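Long-range contacts in HMG-CoA Lyase (Bacillus subtilis subsp. subtilis, PDB 1YDO), which belongs to the HMGL-like family of TIM-barrel proteins and assembles here as a pair of identical subunits: residues Leu174-Thr179 against Ile204-His209; Val191-Leu196 against Leu223-Thr228; Thr214-Met219 against Glu253-Met258. One frame throughout, in Å; residues are numbered along the deposited sequence.

Contact 1. Residues Leu174-Thr179 against Ile204-His209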
loop_
_atom_site.group_PDB
_atom_site.type_symbol
_atom_site.label_atom_id
_atom_site.label_comp_id
_atom_site.label_asym_id
_atom_site.label_seq_id
_atom_site.Cartn_x
_atom_site.Cartn_y
_atom_site.Cartn_z
ATOM N N LEU A 174 -3.866 19.203 -15.093
ATOM C CA LEU A 174 -5.086 18.438 -15.002
ATOM C C LEU A 174 -4.845 17.268 -14.049
ATOM O O LEU A 174 -4.125 16.327 -14.371
ATOM C CB LEU A 174 -5.473 17.934 -16.380
ATOM C CG LEU A 174 -6.938 17.647 -16.651
ATOM C CD1 LEU A 174 -7.050 16.968 -18.003
ATOM C CD2 LEU A 174 -7.520 16.747 -15.580
ATOM N N SER A 175 -5.454 17.319 -12.870
ATOM C CA SER A 175 -5.252 16.261 -11.891
ATOM C C SER A 175 -6.310 15.194 -12.027
ATOM O O SER A 175 -7.474 15.423 -11.715
ATOM C CB SER A 175 -5.256 16.852 -10.478
ATOM O OG SER A 175 -5.105 15.857 -9.499
ATOM N N LEU A 176 -5.891 14.023 -12.500
ATOM C CA LEU A 176 -6.788 12.871 -12.688
ATOM C C LEU A 176 -6.910 12.105 -11.385
ATOM O O LEU A 176 -5.909 11.796 -10.759
ATOM C CB LEU A 176 -6.217 11.934 -13.751
ATOM C CG LEU A 176 -5.722 12.647 -15.004
ATOM C CD1 LEU A 176 -5.021 11.649 -15.885
ATOM C CD2 LEU A 176 -6.883 13.301 -15.721
ATOM N N GLY A 177 -8.128 11.772 -10.989
ATOM C CA GLY A 177 -8.272 11.063 -9.744
ATOM C C GLY A 177 -9.014 9.744 -9.758
ATOM O O GLY A 177 -9.839 9.462 -10.629
ATOM N N ASP A 178 -8.699 8.930 -8.754
ATOM C CA ASP A 178 -9.311 7.626 -8.561
ATOM C C ASP A 178 -10.290 7.779 -7.411
ATOM O O ASP A 178 -9.978 7.471 -6.268
ATOM C CB ASP A 178 -8.249 6.594 -8.188
ATOM C CG ASP A 178 -8.821 5.188 -8.073
ATOM O OD1 ASP A 178 -8.101 4.288 -7.593
ATOM O OD2 ASP A 178 -9.992 4.988 -8.471
ATOM N N THR A 179 -11.479 8.259 -7.723
ATOM C CA THR A 179 -12.473 8.472 -6.699
ATOM C C THR A 179 -12.814 7.216 -5.903
ATOM O O THR A 179 -12.504 7.130 -4.709
ATOM C CB THR A 179 -13.747 9.062 -7.306
ATOM O OG1 THR A 179 -13.411 10.254 -8.018
ATOM C CG2 THR A 179 -14.749 9.398 -6.227
ATOM N N ILE A 204 0.210 16.898 -16.032
ATOM C CA ILE A 204 -0.740 15.913 -15.551
ATOM C C ILE A 204 -0.372 15.392 -14.166
ATOM O O ILE A 204 0.739 14.911 -13.945
ATOM C CB ILE A 204 -0.850 14.738 -16.532
ATOM C CG1 ILE A 204 -1.570 15.198 -17.791
ATOM C CG2 ILE A 204 -1.597 13.596 -15.893
ATOM C CD1 ILE A 204 -1.553 14.182 -18.913
ATOM N N ALA A 205 -1.314 15.502 -13.232
ATOM C CA ALA A 205 -1.099 15.043 -11.869
ATOM C C ALA A 205 -2.027 13.878 -11.558
ATOM O O ALA A 205 -3.039 13.675 -12.234
ATOM C CB ALA A 205 -1.345 16.167 -10.909
ATOM N N LEU A 206 -1.673 13.121 -10.524
ATOM C CA LEU A 206 -2.477 11.989 -10.129
ATOM C C LEU A 206 -2.924 12.037 -8.674
ATOM O O LEU A 206 -2.134 12.299 -7.775
ATOM C CB LEU A 206 -1.730 10.690 -10.405
ATOM C CG LEU A 206 -1.680 10.319 -11.874
ATOM C CD1 LEU A 206 -0.906 9.024 -12.021
ATOM C CD2 LEU A 206 -3.078 10.165 -12.443
ATOM N N HIS A 207 -4.212 11.792 -8.461
ATOM C CA HIS A 207 -4.780 11.788 -7.136
ATOM C C HIS A 207 -5.337 10.384 -6.897
ATOM O O HIS A 207 -6.456 10.092 -7.295
ATOM C CB HIS A 207 -5.900 12.819 -7.056
ATOM C CG HIS A 207 -6.358 13.111 -5.649
ATOM N ND1 HIS A 207 -7.341 14.031 -5.364
ATOM C CD2 HIS A 207 -5.954 12.609 -4.454
ATOM C CE1 HIS A 207 -7.528 14.088 -4.049
ATOM N NE2 HIS A 207 -6.702 13.238 -3.476
ATOM N N PHE A 208 -4.548 9.514 -6.276
ATOM C CA PHE A 208 -5.000 8.162 -5.997
ATOM C C PHE A 208 -5.603 8.001 -4.599
ATOM O O PHE A 208 -5.199 8.672 -3.642
ATOM C CB PHE A 208 -3.841 7.181 -6.141
ATOM C CG PHE A 208 -3.398 6.977 -7.553
ATOM C CD1 PHE A 208 -4.283 6.485 -8.513
ATOM C CD2 PHE A 208 -2.097 7.290 -7.932
ATOM C CE1 PHE A 208 -3.879 6.310 -9.834
ATOM C CE2 PHE A 208 -1.677 7.122 -9.244
ATOM C CZ PHE A 208 -2.572 6.629 -10.202
ATOM N N HIS A 209 -6.570 7.096 -4.485
ATOM C CA HIS A 209 -7.210 6.794 -3.201
ATOM C C HIS A 209 -6.872 5.342 -2.871
ATOM O O HIS A 209 -7.269 4.445 -3.608
ATOM C CB HIS A 209 -8.732 6.963 -3.311
ATOM C CG HIS A 209 -9.199 8.377 -3.162
ATOM N ND1 HIS A 209 -10.507 8.749 -3.344
ATOM C CD2 HIS A 209 -8.518 9.509 -2.849
ATOM C CE1 HIS A 209 -10.622 10.057 -3.153
ATOM N NE2 HIS A 209 -9.431 10.536 -2.853
#

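Contact 2. Residues Val191-Leu196 against Leu223-Thr228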
loop_
_atom_site.group_PDB
_atom_site.type_symbol
_atom_site.label_atom_id
_atom_site.label_comp_id
_atom_site.label_asym_id
_atom_site.label_seq_id
_atom_site.Cartn_x
_atom_site.Cartn_y
_atom_site.Cartn_z
ATOM N N VAL A 191 -4.352 3.693 -19.297
ATOM C CA VAL A 191 -4.949 5.014 -19.258
ATOM C C VAL A 191 -3.914 6.083 -19.529
ATOM O O VAL A 191 -4.084 6.895 -20.437
ATOM C CB VAL A 191 -5.605 5.298 -17.908
ATOM C CG1 VAL A 191 -5.943 6.774 -17.800
ATOM C CG2 VAL A 191 -6.861 4.464 -17.762
ATOM N N LEU A 192 -2.844 6.096 -18.740
ATOM C CA LEU A 192 -1.791 7.089 -18.944
ATOM C C LEU A 192 -1.147 6.957 -20.321
ATOM O O LEU A 192 -0.596 7.911 -20.856
ATOM C CB LEU A 192 -0.722 6.977 -17.856
ATOM C CG LEU A 192 -1.142 7.499 -16.492
ATOM C CD1 LEU A 192 -0.026 7.261 -15.505
ATOM C CD2 LEU A 192 -1.472 8.972 -16.581
ATOM N N GLU A 193 -1.228 5.768 -20.891
ATOM C CA GLU A 193 -0.668 5.518 -22.206
ATOM C C GLU A 193 -1.446 6.317 -23.242
ATOM O O GLU A 193 -0.858 6.942 -24.116
ATOM C CB GLU A 193 -0.779 4.036 -22.543
ATOM C CG GLU A 193 0.040 3.579 -23.737
ATOM C CD GLU A 193 1.508 3.348 -23.384
ATOM O OE1 GLU A 193 2.298 4.327 -23.417
ATOM O OE2 GLU A 193 1.869 2.182 -23.060
ATOM N N ALA A 194 -2.772 6.281 -23.135
ATOM C CA ALA A 194 -3.657 6.978 -24.060
ATOM C C ALA A 194 -3.645 8.480 -23.829
ATOM O O ALA A 194 -3.776 9.263 -24.774
ATOM C CB ALA A 194 -5.077 6.442 -23.928
ATOM N N LEU A 195 -3.498 8.887 -22.573
ATOM C CA LEU A 195 -3.463 10.309 -22.244
ATOM C C LEU A 195 -2.109 10.930 -22.578
ATOM O O LEU A 195 -2.035 11.890 -23.343
ATOM C CB LEU A 195 -3.782 10.531 -20.758
ATOM C CG LEU A 195 -5.258 10.452 -20.345
ATOM C CD1 LEU A 195 -5.349 10.365 -18.839
ATOM C CD2 LEU A 195 -6.029 11.665 -20.855
ATOM N N LEU A 196 -1.039 10.374 -22.020
ATOM C CA LEU A 196 0.293 10.914 -22.266
ATOM C C LEU A 196 0.621 11.070 -23.743
ATOM O O LEU A 196 1.539 11.809 -24.112
ATOM C CB LEU A 196 1.364 10.052 -21.596
ATOM C CG LEU A 196 1.421 10.174 -20.076
ATOM C CD1 LEU A 196 2.466 9.219 -19.530
ATOM C CD2 LEU A 196 1.731 11.611 -19.685
ATOM N N LEU A 223 4.953 6.628 -12.032
ATOM C CA LEU A 223 6.316 7.131 -12.024
ATOM C C LEU A 223 7.075 6.617 -13.233
ATOM O O LEU A 223 7.962 7.293 -13.758
ATOM C CB LEU A 223 7.043 6.701 -10.757
ATOM C CG LEU A 223 6.853 7.615 -9.563
ATOM C CD1 LEU A 223 7.392 6.917 -8.345
ATOM C CD2 LEU A 223 7.551 8.941 -9.788
ATOM N N GLN A 224 6.720 5.419 -13.672
ATOM C CA GLN A 224 7.362 4.807 -14.821
ATOM C C GLN A 224 6.878 5.394 -16.137
ATOM O O GLN A 224 7.615 5.399 -17.118
ATOM C CB GLN A 224 7.101 3.312 -14.830
ATOM C CG GLN A 224 7.859 2.517 -13.793
ATOM C CD GLN A 224 7.511 1.033 -13.856
ATOM O OE1 GLN A 224 8.127 0.205 -13.181
ATOM N NE2 GLN A 224 6.513 0.693 -14.671
HETATM N N MSE A 225 5.642 5.874 -16.163
HETATM C CA MSE A 225 5.094 6.456 -17.373
HETATM C C MSE A 225 5.588 7.873 -17.593
HETATM O O MSE A 225 5.565 8.358 -18.719
HETATM C CB MSE A 225 3.567 6.464 -17.323
HETATM C CG MSE A 225 2.921 5.080 -17.264
HETATM SE SE MSE A 225 3.362 3.980 -18.819
HETATM C CE MSE A 225 2.881 5.301 -20.172
ATOM N N GLY A 226 6.000 8.546 -16.516
ATOM C CA GLY A 226 6.490 9.915 -16.631
ATOM C C GLY A 226 5.848 10.966 -15.730
ATOM O O GLY A 226 6.407 12.045 -15.532
ATOM N N ILE A 227 4.670 10.672 -15.193
ATOM C CA ILE A 227 3.997 11.621 -14.309
ATOM C C ILE A 227 4.954 11.950 -13.164
ATOM O O ILE A 227 5.653 11.069 -12.672
ATOM C CB ILE A 227 2.685 11.017 -13.720
ATOM C CG1 ILE A 227 1.557 11.065 -14.746
ATOM C CG2 ILE A 227 2.260 11.788 -12.506
ATOM C CD1 ILE A 227 1.716 10.120 -15.866
ATOM N N THR A 228 4.990 13.205 -12.738
ATOM C CA THR A 228 5.887 13.592 -11.660
ATOM C C THR A 228 5.163 14.444 -10.625
ATOM O O THR A 228 5.782 15.060 -9.756
ATOM C CB THR A 228 7.107 14.383 -12.212
ATOM O OG1 THR A 228 6.654 15.571 -12.893
ATOM C CG2 THR A 228 7.909 13.519 -13.200
#

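Contact 3. Residues Thr214-Met219 against Glu253-Met258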
loop_
_atom_site.group_PDB
_atom_site.type_symbol
_atom_site.label_atom_id
_atom_site.label_comp_id
_atom_site.label_asym_id
_atom_site.label_seq_id
_atom_site.Cartn_x
_atom_site.Cartn_y
_atom_site.Cartn_z
ATOM N N THR A 214 -3.962 0.246 -3.050
ATOM C CA THR A 214 -3.167 0.053 -4.255
ATOM C C THR A 214 -2.576 1.348 -4.745
ATOM O O THR A 214 -1.943 1.386 -5.792
ATOM C CB THR A 214 -3.999 -0.605 -5.392
ATOM O OG1 THR A 214 -5.217 0.115 -5.572
ATOM C CG2 THR A 214 -4.349 -2.051 -5.058
ATOM N N ALA A 215 -2.766 2.399 -3.957
ATOM C CA ALA A 215 -2.267 3.723 -4.300
ATOM C C ALA A 215 -0.800 3.770 -4.676
ATOM O O ALA A 215 -0.452 4.111 -5.803
ATOM C CB ALA A 215 -2.509 4.682 -3.158
ATOM N N LEU A 216 0.062 3.464 -3.719
ATOM C CA LEU A 216 1.484 3.505 -3.977
ATOM C C LEU A 216 1.861 2.632 -5.164
ATOM O O LEU A 216 2.748 2.982 -5.935
ATOM C CB LEU A 216 2.236 3.091 -2.719
ATOM C CG LEU A 216 2.702 4.219 -1.795
ATOM C CD1 LEU A 216 1.592 5.180 -1.500
ATOM C CD2 LEU A 216 3.232 3.605 -0.527
ATOM N N ALA A 217 1.171 1.506 -5.310
ATOM C CA ALA A 217 1.414 0.585 -6.416
ATOM C C ALA A 217 1.114 1.287 -7.724
ATOM O O ALA A 217 1.894 1.243 -8.668
ATOM C CB ALA A 217 0.538 -0.632 -6.277
ATOM N N ASN A 218 -0.034 1.927 -7.783
ATOM C CA ASN A 218 -0.387 2.655 -8.978
ATOM C C ASN A 218 0.607 3.779 -9.187
ATOM O O ASN A 218 0.933 4.139 -10.309
ATOM C CB ASN A 218 -1.803 3.225 -8.866
ATOM C CG ASN A 218 -2.853 2.142 -8.738
ATOM O OD1 ASN A 218 -2.774 1.112 -9.407
ATOM N ND2 ASN A 218 -3.845 2.370 -7.889
HETATM N N MSE A 219 1.111 4.335 -8.103
HETATM C CA MSE A 219 2.052 5.428 -8.232
HETATM C C MSE A 219 3.330 4.999 -8.929
HETATM O O MSE A 219 3.886 5.747 -9.729
HETATM C CB MSE A 219 2.387 5.960 -6.871
HETATM C CG MSE A 219 2.858 7.353 -6.917
HETATM SE SE MSE A 219 2.605 8.011 -5.160
HETATM C CE MSE A 219 0.653 7.958 -5.054
ATOM N N GLU A 253 2.967 11.138 3.815
ATOM C CA GLU A 253 4.240 10.661 4.314
ATOM C C GLU A 253 4.619 9.329 3.693
ATOM O O GLU A 253 5.789 9.090 3.406
ATOM C CB GLU A 253 4.229 10.557 5.837
ATOM C CG GLU A 253 3.078 9.755 6.409
ATOM C CD GLU A 253 1.792 10.545 6.494
ATOM O OE1 GLU A 253 0.980 10.276 7.408
ATOM O OE2 GLU A 253 1.591 11.442 5.654
ATOM N N ASP A 254 3.648 8.455 3.467
ATOM C CA ASP A 254 3.951 7.164 2.853
ATOM C C ASP A 254 4.482 7.388 1.445
ATOM O O ASP A 254 5.366 6.679 0.975
ATOM C CB ASP A 254 2.689 6.306 2.794
ATOM C CG ASP A 254 2.223 5.866 4.158
ATOM O OD1 ASP A 254 1.040 5.479 4.291
ATOM O OD2 ASP A 254 3.049 5.901 5.100
ATOM N N ILE A 255 3.915 8.382 0.781
ATOM C CA ILE A 255 4.316 8.713 -0.563
ATOM C C ILE A 255 5.707 9.309 -0.541
ATOM O O ILE A 255 6.557 8.936 -1.339
ATOM C CB ILE A 255 3.359 9.717 -1.191
ATOM C CG1 ILE A 255 1.988 9.080 -1.319
ATOM C CG2 ILE A 255 3.889 10.170 -2.522
ATOM C CD1 ILE A 255 0.989 9.973 -1.947
ATOM N N VAL A 256 5.933 10.237 0.376
ATOM C CA VAL A 256 7.225 10.894 0.492
ATOM C C VAL A 256 8.289 9.882 0.869
ATOM O O VAL A 256 9.399 9.923 0.346
ATOM C CB VAL A 256 7.208 11.995 1.568
ATOM C CG1 VAL A 256 8.594 12.556 1.752
ATOM C CG2 VAL A 256 6.247 13.095 1.164
ATOM N N TYR A 257 7.958 8.967 1.770
ATOM C CA TYR A 257 8.930 7.983 2.195
ATOM C C TYR A 257 9.386 7.094 1.060
ATOM O O TYR A 257 10.569 7.043 0.730
ATOM C CB TYR A 257 8.367 7.110 3.314
ATOM C CG TYR A 257 9.216 5.885 3.627
ATOM C CD1 TYR A 257 9.007 4.673 2.967
ATOM C CD2 TYR A 257 10.244 5.953 4.558
ATOM C CE1 TYR A 257 9.814 3.553 3.226
ATOM C CE2 TYR A 257 11.054 4.843 4.830
ATOM C CZ TYR A 257 10.835 3.647 4.159
ATOM O OH TYR A 257 11.635 2.553 4.415
HETATM N N MSE A 258 8.445 6.386 0.464
HETATM C CA MSE A 258 8.804 5.489 -0.603
HETATM C C MSE A 258 9.618 6.167 -1.690
HETATM O O MSE A 258 10.578 5.597 -2.211
HETATM C CB MSE A 258 7.566 4.867 -1.214
HETATM C CG MSE A 258 7.918 3.869 -2.274
HETATM SE SE MSE A 258 6.362 3.373 -3.231
HETATM C CE MSE A 258 5.956 5.084 -4.036
#

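Contact 1. Residues Leu174-Thr179 against Ile204-His209
Leu174-Thr179 and Ile204-His209 hold neighbouring parallel strands of the TIM barrel, 174-177 and 204-207, the two beta arms of a beta-alpha-beta unit whose crossover helix is 185-196. Their axes diverge by 30°, and the backbones pair through four hydrogen bonds: Ala205 N to Leu174 O (3.1 Å), Leu176 N to Ala205 O, His207 N to Leu176 O and, just past the strand, Asp178 N to His207 O (2.9 Å). Leu174, Leu176, Ile204 and Leu206 share one face. There Leu176 meets Ile204 obliquely, CD1 against CG2 at 3.9 Å, while Leu206 leans across so that its CD2 lies 3.8 Å from Leu176 CB; Leu195 and Leu192 of the crossover helix cover this side. Ser175, Ala205 and His207 turn to the barrel interior. Ser175 OG, anti to its backbone N (chi1 178°), rests 4.0 Å from His207 CB and bonds to Asp231, and His207 NE2 bonds to Asn249. Beyond the strands, Asp178 CB touches the ring edge of Phe208 at CD1 (4.0 Å). The last tie uses a side chain: His209 ND1 donates to Thr179 O at 2.9 Å, with that oxygen lying near the plane of the imidazole.

Contact 2. Residues Val191-Leu196 against Leu223-Thr228
Met225, modelled as selenomethionine, holds CG anti to its carbonyl carbon, and CG lies against Leu192 of helix 185-196; chi2 (-60°) turns SE and chi3 (-51°) brings CE toward Glu193 and Leu196. In Ile227, chi2 of 71° sets CD1 pointing at the same helix. There it meets Leu192 tip to tip, with Leu192 CD1 at 3.4 Å and Leu192 CD2 at 3.5 Å, so the forked end of the leucine faces the one methyl. Leu196, one turn later, touches both partners with its CD1: it is 3.7 Å from Met225 CB and 3.8 Å from Ile227 CD1. Glu193 crosses Met225 at about a right angle, its OE1 3.4 Å from Met225 CE. These are neighbouring helices of the TIM-barrel outer layer. Helix 215-225 ends here, and Gly226 turns the chain with a positive phi, after which Ile227 leads into strand 229-232. Nearby, Gln224 OE1 bonds to Gln224 NE2 of the second subunit. Apart from Glu193 OE1 and Met225 O, aliphatic groups make the contact, with Leu192 and Ile227 buried and Glu193 at the exposed margin, so cohesion comes from hydrophobic packing and van der Waals fit instead of directional bonds.

Contact 3. Residues Thr214-Met219 against Glu253-Met258
Helix 215-225 packs against helix 252-261 through Leu216 and Met219 on one side and Asp254, Ile255 and Met258 on the other, the axes of the two short segments 11.0 Å apart and inclined by 42°. Leu216 touches all three of the latter. Its CD1 touches Ile255 CG1 at 3.9 Å, its CD2 sits 4.0 Å from Asp254 O, and its CG lies 4.0 Å from Met258 SE. Leu216 and Met258 run past each other in opposite directions, and the bend of Met258 at chi3 (65°) turns its CE back over Leu216 CG. Helix 215-225 follows strand 204-207, and helix 252-261 comes after strand 229-232 and the short strand 239-240, consistent with successive helices in the outer layer of the TIM barrel. Met219 crosses Ile255 at about a right angle: SE rests 3.6 Å from Ile255 CG2, and CE reaches Ile255 CD1 at 3.7 Å. Both methionines are modelled as selenomethionine. The Asp254 carboxylate is engaged apart from this packing, OD1 with Arg291 N and OD2 with Asn292 N at the start of helix 291-296. The second subunit closes in on the same region, its Gly213 packing on Leu216 and its Thr214 on Met258.

Overall arrangement
Contact 1 is part of the barrel wall, and the other two are helix packings outside it. Contact 2, its centre about 12 Å from that of contact 1, lies over the strands: Leu206 CD1 touches Leu192 CD1 at 4.0 Å, and helix 185-196 is itself the crossover between the strands of contact 1. Contact 3 is about 13 Å from contact 1, centre to centre, joined through Phe208, whose CZ meets Asn218 CB at 3.7 Å and whose CD2 meets Met219 CE at 4.0 Å. Contacts 2 and 3 share helix 215-225, one at its end and the other at its start, with centres about 16 Å apart. That helix therefore bridges 185-196 and 252-261.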